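Local structure of ribonuclease P protein component 3 (Thermococcus kodakarensis KOD1, 3WYZ) at residues V14-R19 with L88-G93. The protein is probably a protein subunit of ribonuclease P, the RNA-containing enzyme that matures tRNA by cutting extra nucleotides from the 5' ends of its precursors. Residues are numbered along the deposited sequence; the frame is centred on the assembly and turned at random.
Sequences VEMDVR and LLYVQG. With GOL (glycerol), chain B.
Tyr90 reaches across from strand 88-92 and gives its hydroxyl hydrogen to the backbone of strand 14-18. The bond from Tyr90 OH to Met16 O is short, 2.6 Å. The carbonyl oxygen lies at the ring edge, in the ring plane, while the hydroxyl sits tilted 30° from the carbonyl plane. Beside it the Met16 chain bends at chi2 (-63°) and chi3 (-77°), which brings CE to 3.4 Å from Tyr90 OH. The same Met16 CE lies 4.0 Å from Leu88 CD1. Val217 and Pro213 of helix 211-217 also touch Met16. This end is buried and tightly packed.

Toward the C-terminal ends, Arg19, just past strand 14-18, and Gln92 meet through a glycerol, probably from the crystallisation liquor. Arg19 grips Asp17 side-on, with NE to OD1 (3.1 Å) and NH2 to OD2 (2.8 Å). Thr37 and Ser178 also hydrogen-bond to the carboxylate, and Glu180 pairs with Arg19 NH1. Glycerol O1 takes a nearly straight bond from Arg19 NH1 (2.7 Å) and another from Gln92 NE2 (2.7 Å). Arg19 and Gln92 are partly exposed, and no direct bond joins them. A leucine in place of Arg19 would probably leave the Asp17 carboxylate without its neutralising charge and Glu180 without its salt-bridge mate.

The strands are not sheet neighbours; side chains span the interior of the parallel, TIM barrel-like fold, with a polar cluster near the strands' C-terminal ends.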
loop_
_atom_site.group_PDB
_atom_site.type_symbol
_atom_site.label_atom_id
_atom_site.label_comp_id
_atom_site.label_asym_id
_atom_site.label_seq_id
_atom_site.Cartn_x
_atom_site.Cartn_y
_atom_site.Cartn_z
ATOM N N VAL A 14 6.072 -11.339 0.678
ATOM C CA VAL A 14 5.227 -10.832 -0.411
ATOM C C VAL A 14 5.454 -9.331 -0.613
ATOM O O VAL A 14 5.437 -8.566 0.341
ATOM C CB VAL A 14 3.739 -11.068 -0.121
ATOM C CG1 VAL A 14 2.865 -10.445 -1.210
ATOM C CG2 VAL A 14 3.455 -12.562 0.017
ATOM N N GLU A 15 5.673 -8.921 -1.858
ATOM C CA GLU A 15 5.805 -7.500 -2.193
ATOM C C GLU A 15 4.479 -7.023 -2.776
ATOM O O GLU A 15 4.098 -7.434 -3.862
ATOM C CB GLU A 15 6.963 -7.295 -3.173
ATOM C CG GLU A 15 7.119 -5.892 -3.748
ATOM C CD GLU A 15 7.016 -4.780 -2.716
ATOM O OE1 GLU A 15 5.886 -4.365 -2.416
ATOM O OE2 GLU A 15 8.066 -4.299 -2.234
ATOM N N MET A 16 3.791 -6.160 -2.030
ATOM C CA MET A 16 2.420 -5.755 -2.336
ATOM C C MET A 16 2.291 -4.625 -3.346
ATOM O O MET A 16 1.211 -4.413 -3.880
ATOM C CB MET A 16 1.700 -5.328 -1.056
ATOM C CG MET A 16 1.417 -6.454 -0.083
ATOM S SD MET A 16 0.315 -7.688 -0.775
ATOM C CE MET A 16 -1.272 -6.858 -0.644
ATOM N N ASP A 17 3.373 -3.904 -3.615
ATOM C CA ASP A 17 3.283 -2.705 -4.436
ATOM C C ASP A 17 4.602 -2.391 -5.148
ATOM O O ASP A 17 5.520 -1.837 -4.558
ATOM C CB ASP A 17 2.840 -1.542 -3.538
ATOM C CG ASP A 17 2.552 -0.265 -4.297
ATOM O OD1 ASP A 17 2.406 -0.315 -5.534
ATOM O OD2 ASP A 17 2.458 0.792 -3.625
ATOM N N VAL A 18 4.686 -2.794 -6.414
ATOM C CA VAL A 18 5.751 -2.362 -7.322
ATOM C C VAL A 18 5.097 -1.872 -8.611
ATOM O O VAL A 18 4.121 -2.455 -9.080
ATOM C CB VAL A 18 6.772 -3.483 -7.621
ATOM C CG1 VAL A 18 7.573 -3.817 -6.380
ATOM C CG2 VAL A 18 6.096 -4.733 -8.136
ATOM N N ARG A 19 5.640 -0.803 -9.185
ATOM C CA ARG A 19 4.958 -0.078 -10.259
ATOM C C ARG A 19 5.735 -0.005 -11.576
ATOM O O ARG A 19 5.321 0.702 -12.492
ATOM C CB ARG A 19 4.628 1.332 -9.771
ATOM C CG ARG A 19 3.697 1.350 -8.571
ATOM C CD ARG A 19 3.826 2.623 -7.756
ATOM N NE ARG A 19 3.057 2.543 -6.518
ATOM C CZ ARG A 19 2.886 3.554 -5.671
ATOM N NH1 ARG A 19 3.422 4.746 -5.919
ATOM N NH2 ARG A 19 2.167 3.374 -4.569
ATOM N N LEU A 88 -6.689 -5.685 -6.909
ATOM C CA LEU A 88 -6.693 -5.059 -5.598
ATOM C C LEU A 88 -6.884 -3.572 -5.802
ATOM O O LEU A 88 -6.303 -2.984 -6.714
ATOM C CB LEU A 88 -5.381 -5.292 -4.853
ATOM C CG LEU A 88 -5.002 -6.737 -4.568
ATOM C CD1 LEU A 88 -3.654 -6.797 -3.879
ATOM C CD2 LEU A 88 -6.058 -7.467 -3.751
ATOM N N LEU A 89 -7.699 -2.960 -4.950
ATOM C CA LEU A 89 -7.924 -1.530 -5.015
ATOM C C LEU A 89 -7.114 -0.843 -3.923
ATOM O O LEU A 89 -7.435 -0.954 -2.741
ATOM C CB LEU A 89 -9.417 -1.218 -4.877
ATOM C CG LEU A 89 -9.855 0.221 -5.185
ATOM C CD1 LEU A 89 -9.499 0.606 -6.609
ATOM C CD2 LEU A 89 -11.354 0.389 -4.952
ATOM N N TYR A 90 -6.047 -0.162 -4.327
ATOM C CA TYR A 90 -5.290 0.700 -3.428
ATOM C C TYR A 90 -5.726 2.146 -3.615
ATOM O O TYR A 90 -6.226 2.520 -4.674
ATOM C CB TYR A 90 -3.788 0.617 -3.702
ATOM C CG TYR A 90 -3.137 -0.732 -3.501
ATOM C CD1 TYR A 90 -3.707 -1.714 -2.688
ATOM C CD2 TYR A 90 -1.911 -1.004 -4.091
ATOM C CE1 TYR A 90 -3.089 -2.937 -2.504
ATOM C CE2 TYR A 90 -1.285 -2.215 -3.906
ATOM C CZ TYR A 90 -1.876 -3.181 -3.116
ATOM O OH TYR A 90 -1.239 -4.385 -2.945
ATOM N N VAL A 91 -5.528 2.953 -2.575
ATOM C CA VAL A 91 -5.751 4.391 -2.647
ATOM C C VAL A 91 -4.533 5.106 -2.076
ATOM O O VAL A 91 -4.045 4.755 -1.008
ATOM C CB VAL A 91 -7.018 4.820 -1.880
ATOM C CG1 VAL A 91 -7.168 6.341 -1.876
ATOM C CG2 VAL A 91 -8.249 4.172 -2.487
ATOM N N GLN A 92 -4.050 6.103 -2.811
ATOM C CA GLN A 92 -2.953 6.946 -2.370
ATOM C C GLN A 92 -3.436 7.865 -1.251
ATOM O O GLN A 92 -4.393 8.621 -1.436
ATOM C CB GLN A 92 -2.445 7.785 -3.544
ATOM C CG GLN A 92 -1.277 8.716 -3.244
ATOM C CD GLN A 92 0.066 8.056 -3.470
ATOM O OE1 GLN A 92 0.498 7.225 -2.673
ATOM N NE2 GLN A 92 0.736 8.420 -4.561
ATOM N N GLY A 93 -2.770 7.788 -0.099
ATOM C CA GLY A 93 -3.068 8.653 1.031
ATOM C C GLY A 93 -2.470 10.037 0.864
ATOM O O GLY A 93 -1.687 10.269 -0.050
HETATM C C1 GOL B . 3.972 7.530 -3.817
HETATM O O1 GOL B . 2.854 6.821 -4.365
HETATM C C2 GOL B . 4.447 6.834 -2.544
HETATM O O2 GOL B . 4.865 5.500 -2.856
HETATM C C3 GOL B . 3.323 6.789 -1.519
HETATM O O3 GOL B . 2.359 5.828 -1.948
#